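Local coordinates for protein JSC1_58120g3 ([Leptolyngbya] sp. JSC-1, PDB 6XHH) that binds a verdin-type bilin in its cyanobacteriochrome GAF domain, absorbs far-red light in the dark state and probably serves as a photosensor, at residues L144-N149 / Q161-V166. Sequence-based numbering, arbitrary orientation.
With M1V (mesobiliverdin IX(alpha)), chain C.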
ATOM      1  N   LEU A 144       1.688  -2.105   1.820  1.00  9.97           N
ATOM      2  CA  LEU A 144       2.261  -0.916   1.200  1.00 10.25           C
ATOM      3  C   LEU A 144       1.125  -0.173   0.509  1.00  9.72           C
ATOM      4  O   LEU A 144       0.439  -0.750  -0.350  1.00 10.73           O
ATOM      5  CB  LEU A 144       3.360  -1.289   0.202  1.00 10.79           C
ATOM      6  CG  LEU A 144       3.937  -0.207  -0.711  1.00 10.34           C
ATOM      7  CD1 LEU A 144       4.718   0.836   0.069  1.00 11.12           C
ATOM      8  CD2 LEU A 144       4.835  -0.823  -1.776  1.00 13.35           C
ATOM      9  N   SER A 145       0.904   1.079   0.907  1.00  8.87           N
ATOM     10  CA  SER A 145      -0.220   1.884   0.440  1.00  7.44           C
ATOM     11  C   SER A 145       0.296   3.132  -0.254  1.00 10.51           C
ATOM     12  O   SER A 145       1.161   3.837   0.278  1.00  9.36           O
ATOM     13  CB  SER A 145      -1.157   2.281   1.596  1.00 11.19           C
ATOM     14  OG  SER A 145      -1.641   1.114   2.256  1.00 13.78           O
ATOM     15  N   ALA A 146      -0.251   3.403  -1.427  1.00 11.57           N
ATOM     16  CA  ALA A 146      -0.097   4.665  -2.136  1.00 11.43           C
ATOM     17  C   ALA A 146      -1.392   5.456  -2.022  1.00  8.85           C
ATOM     18  O   ALA A 146      -2.463   4.950  -2.385  1.00 10.47           O
ATOM     19  CB  ALA A 146       0.232   4.398  -3.606  1.00 10.64           C
ATOM     20  N   PHE A 147      -1.303   6.687  -1.530  1.00  9.10           N
ATOM     21  CA  PHE A 147      -2.482   7.489  -1.217  1.00  9.43           C
ATOM     22  C   PHE A 147      -2.444   8.820  -1.965  1.00 12.97           C
ATOM     23  O   PHE A 147      -1.387   9.450  -2.096  1.00 12.55           O
ATOM     24  CB  PHE A 147      -2.570   7.808   0.293  1.00 12.55           C
ATOM     25  CG  PHE A 147      -2.802   6.621   1.199  1.00 12.82           C
ATOM     26  CD1 PHE A 147      -3.784   5.674   0.936  1.00 11.71           C
ATOM     27  CD2 PHE A 147      -2.052   6.483   2.361  1.00 15.34           C
ATOM     28  CE1 PHE A 147      -4.009   4.616   1.824  1.00 11.65           C
ATOM     29  CE2 PHE A 147      -2.265   5.425   3.239  1.00 14.87           C
ATOM     30  CZ  PHE A 147      -3.249   4.497   2.966  1.00 15.34           C
ATOM     31  N   GLN A 148      -3.606   9.285  -2.413  1.00 11.41           N
ATOM     32  CA  GLN A 148      -3.781  10.690  -2.723  1.00 12.53           C
ATOM     33  C   GLN A 148      -4.790  11.263  -1.735  1.00 12.08           C
ATOM     34  O   GLN A 148      -5.799  10.626  -1.420  1.00 12.79           O
ATOM     35  CB  GLN A 148      -4.228  10.904  -4.172  1.00 12.94           C
ATOM     36  CG  GLN A 148      -4.097  12.350  -4.685  1.00 11.20           C
ATOM     37  CD  GLN A 148      -2.668  12.782  -4.946  1.00 16.32           C
ATOM     38  OE1 GLN A 148      -1.734  12.331  -4.294  1.00 11.65           O
ATOM     39  NE2 GLN A 148      -2.496  13.678  -5.910  1.00 28.39           N
ATOM     40  N   ASN A 149      -4.483  12.443  -1.209  1.00 12.56           N
ATOM     41  CA  ASN A 149      -5.236  13.016  -0.103  1.00 13.23           C
ATOM     42  C   ASN A 149      -6.128  14.169  -0.510  1.00 15.40           C
ATOM     43  O   ASN A 149      -7.176  14.371   0.109  1.00 17.90           O
ATOM     44  CB  ASN A 149      -4.273  13.506   0.988  1.00 15.77           C
ATOM     45  CG  ASN A 149      -3.436  12.384   1.583  1.00 16.05           C
ATOM     46  OD1 ASN A 149      -3.789  11.211   1.481  1.00 15.10           O
ATOM     47  ND2 ASN A 149      -2.329  12.748   2.219  1.00 18.05           N
ATOM     48  N   GLN A 161       1.008  -3.128 -10.558  1.00 11.56           N
ATOM     49  CA  GLN A 161       2.045  -4.142 -10.687  1.00 14.18           C
ATOM     50  C   GLN A 161       3.371  -3.651 -10.121  1.00 15.04           C
ATOM     51  O   GLN A 161       4.050  -4.387  -9.391  1.00 12.64           O
ATOM     52  CB  GLN A 161       2.181  -4.562 -12.154  1.00 14.34           C
ATOM     53  CG  GLN A 161       1.146  -5.597 -12.552  1.00 19.47           C
ATOM     54  CD  GLN A 161       0.529  -5.377 -13.926  1.00 31.77           C
ATOM     55  OE1 GLN A 161       1.100  -4.706 -14.785  1.00 26.45           O
ATOM     56  NE2 GLN A 161      -0.654  -5.948 -14.132  1.00 32.46           N
ATOM     57  N   LEU A 162       3.745  -2.401 -10.415  1.00 14.69           N
ATOM     58  CA  LEU A 162       4.959  -1.840  -9.832  1.00 14.99           C
ATOM     59  C   LEU A 162       4.889  -1.885  -8.313  1.00 11.91           C
ATOM     60  O   LEU A 162       5.846  -2.293  -7.642  1.00 14.32           O
ATOM     61  CB  LEU A 162       5.171  -0.407 -10.331  1.00 19.61           C
ATOM     62  CG  LEU A 162       6.415   0.414  -9.938  1.00 23.77           C
ATOM     63  CD1 LEU A 162       6.312   1.016  -8.543  1.00 20.24           C
ATOM     64  CD2 LEU A 162       7.677  -0.390 -10.056  1.00 29.52           C
ATOM     65  N   LEU A 163       3.763  -1.441  -7.748  1.00 13.35           N
ATOM     66  CA  LEU A 163       3.635  -1.414  -6.295  1.00 12.90           C
ATOM     67  C   LEU A 163       3.827  -2.795  -5.701  1.00 11.52           C
ATOM     68  O   LEU A 163       4.459  -2.945  -4.651  1.00 13.69           O
ATOM     69  CB  LEU A 163       2.261  -0.870  -5.899  1.00 12.83           C
ATOM     70  CG  LEU A 163       2.054   0.631  -5.698  1.00 18.22           C
ATOM     71  CD1 LEU A 163       0.609   0.915  -5.300  1.00 23.28           C
ATOM     72  CD2 LEU A 163       3.004   1.213  -4.645  1.00 16.19           C
ATOM     73  N   MET A 164       3.273  -3.819  -6.360  1.00 12.71           N
ATOM     74  CA  MET A 164       3.410  -5.180  -5.870  1.00 12.71           C
ATOM     75  C   MET A 164       4.852  -5.660  -5.948  1.00 11.66           C
ATOM     76  O   MET A 164       5.301  -6.388  -5.059  1.00 14.80           O
ATOM     77  CB  MET A 164       2.479  -6.111  -6.653  1.00 16.52           C
ATOM     78  CG  MET A 164       0.987  -5.788  -6.448  1.00 12.43           C
ATOM     79  SD  MET A 164      -0.171  -6.768  -7.434  1.00 17.18           S
ATOM     80  CE  MET A 164       0.119  -8.406  -6.790  1.00 24.33           C
ATOM     81  N   ARG A 165       5.599  -5.242  -6.976  1.00 13.73           N
ATOM     82  CA  ARG A 165       7.007  -5.629  -7.065  1.00 13.10           C
ATOM     83  C   ARG A 165       7.838  -4.919  -6.010  1.00 11.57           C
ATOM     84  O   ARG A 165       8.775  -5.503  -5.457  1.00 13.24           O
ATOM     85  CB  ARG A 165       7.566  -5.322  -8.454  1.00 13.60           C
ATOM     86  CG  ARG A 165       6.910  -6.092  -9.590  1.00 20.48           C
ATOM     87  CD  ARG A 165       7.099  -7.588  -9.454  1.00 25.76           C
ATOM     88  NE  ARG A 165       6.101  -8.204  -8.580  1.00 24.53           N
ATOM     89  CZ  ARG A 165       4.806  -8.301  -8.868  1.00 27.31           C
ATOM     90  NH1 ARG A 165       4.334  -7.814 -10.007  1.00 25.36           N
ATOM     91  NH2 ARG A 165       3.978  -8.884  -8.011  1.00 23.33           N
ATOM     92  N   VAL A 166       7.520  -3.653  -5.735  1.00 12.26           N
ATOM     93  CA  VAL A 166       8.203  -2.939  -4.660  1.00 14.23           C
ATOM     94  C   VAL A 166       7.921  -3.604  -3.318  1.00 13.89           C
ATOM     95  O   VAL A 166       8.825  -3.791  -2.494  1.00 12.87           O
ATOM     96  CB  VAL A 166       7.787  -1.462  -4.667  1.00 11.78           C
ATOM     97  CG1 VAL A 166       8.356  -0.751  -3.451  1.00 14.83           C
ATOM     98  CG2 VAL A 166       8.276  -0.786  -5.951  1.00 15.95           C
TER
HETATM   99  OA  M1V C 801     -11.865   0.676   9.959  1.00 14.52           O
HETATM  100  C1A M1V C 801     -12.900   0.130   9.607  1.00 15.63           C
HETATM  101  NA  M1V C 801     -13.009  -0.643   8.519  1.00 16.23           N
HETATM  102  C2A M1V C 801     -14.138   0.204  10.277  1.00 16.52           C
HETATM  103  CMA M1V C 801     -14.415   0.982  11.543  1.00 18.45           C
HETATM  104  C3A M1V C 801     -15.058  -0.557   9.562  1.00 16.14           C
HETATM  105  CAA M1V C 801     -16.491  -0.769   9.877  1.00 18.55           C
HETATM  106  CBA M1V C 801     -16.817  -2.241  10.136  1.00 17.88           C
HETATM  107  C4A M1V C 801     -14.321  -1.111   8.405  1.00 14.35           C
HETATM  108  CHA M1V C 801     -14.869  -1.936   7.461  1.00 15.67           C
HETATM  109  C1B M1V C 801     -14.271  -2.565   6.280  1.00 14.86           C
HETATM  110  C2B M1V C 801     -15.048  -3.346   5.385  1.00 12.92           C
HETATM  111  CMB M1V C 801     -16.530  -3.609   5.500  1.00 15.39           C
HETATM  112  C3B M1V C 801     -14.216  -3.792   4.403  1.00 12.72           C
HETATM  113  CAB M1V C 801     -14.603  -4.658   3.217  1.00 15.82           C
HETATM  114  CBB M1V C 801     -14.611  -3.818   1.929  1.00 15.66           C
HETATM  115  CGB M1V C 801     -15.748  -2.820   1.952  1.00 14.25           C
HETATM  116  O2B M1V C 801     -16.935  -3.223   1.888  1.00 19.62           O
HETATM  117  O1B M1V C 801     -15.535  -1.589   2.033  1.00 14.32           O
HETATM  118  NB  M1V C 801     -13.001  -2.557   5.844  1.00 15.25           N
HETATM  119  C4B M1V C 801     -12.918  -3.288   4.712  1.00 12.09           C
HETATM  120  CHB M1V C 801     -11.807  -3.572   3.903  1.00 12.54           C
HETATM  121  C1C M1V C 801     -10.506  -3.048   3.876  1.00 13.14           C
HETATM  122  C2C M1V C 801      -9.642  -3.239   2.789  1.00 12.69           C
HETATM  123  CAC M1V C 801      -9.959  -4.082   1.573  1.00 14.71           C
HETATM  124  CBC M1V C 801      -9.656  -5.530   2.049  1.00 17.53           C
HETATM  125  CGC M1V C 801     -10.287  -6.640   1.221  1.00 17.38           C
HETATM  126  O2C M1V C 801     -10.971  -6.374   0.207  1.00 21.72           O
HETATM  127  O1C M1V C 801     -10.142  -7.846   1.547  1.00 20.38           O
HETATM  128  C3C M1V C 801      -8.448  -2.591   3.096  1.00 13.68           C
HETATM  129  CMC M1V C 801      -7.241  -2.544   2.200  1.00 13.43           C
HETATM  130  NC  M1V C 801      -9.864  -2.273   4.817  1.00 13.22           N
HETATM  131  C4C M1V C 801      -8.605  -1.979   4.357  1.00 13.63           C
HETATM  132  CHC M1V C 801      -7.726  -1.208   5.172  1.00 15.11           C
HETATM  133  C1D M1V C 801      -6.511  -0.635   4.885  1.00 11.62           C
HETATM  134  C2D M1V C 801      -5.386  -0.599   5.754  1.00 16.07           C
HETATM  135  CMD M1V C 801      -5.311  -1.234   7.121  1.00 13.51           C
HETATM  136  ND  M1V C 801      -6.189   0.072   3.734  1.00 11.55           N
HETATM  137  C4D M1V C 801      -4.916   0.505   3.848  1.00 13.78           C
HETATM  138  OD  M1V C 801      -4.350   1.167   2.976  1.00 14.37           O
HETATM  139  C3D M1V C 801      -4.398   0.085   5.115  1.00 14.63           C
HETATM  140  CAD M1V C 801      -3.009   0.331   5.646  1.00 14.22           C
HETATM  141  CBD M1V C 801      -2.896   1.769   6.103  1.00 16.03           C
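Leu-144 and Leu-163 meet through their methyl ends, CD2 of each lying 4.0 Å from the other, where strand 139-148 passes helix 157-178. Leu-144 swings CG away from its own N (chi1 171°), and CD2, rather than CD1, prolongs the chain toward the helix. There CD2 meets both the carbonyl O of Leu-163, 3.6 Å away, and CG1 of Val-166, 3.9 Å away. The side chains of Leu-144 and Val-166 cross at about a right angle. Leu-163 divides its two branches between alternate strand residues, since while CD2 takes Leu-144, CD1 lies 3.9 Å from CB of Ala-146. The axes of strand 144-148 and helix 161-166 come within 9.4 Å, with 143° between their chain directions. This is the helix-on-sheet packing of a GAF domain: the C-terminal helix lies over one face of the central antiparallel sheet, the bilin over the other. Helix 2-13 packs against the same helix through Leu-5 and Val-8, which touch Val-166, and Ala-130 of the adjacent strand extends the surface beneath Leu-163. Strand alternation sends Ser-145 and Phe-147 to the chromophore face. Ser-145 turns OG back beside its own backbone N (chi1 -58°) and donates a hydrogen bond of 2.8 Å to OD, the D-ring carbonyl oxygen of the bilin. The Phe-147 ring presents its edge to that same oxygen, CZ 3.5 Å away and OD near the ring plane.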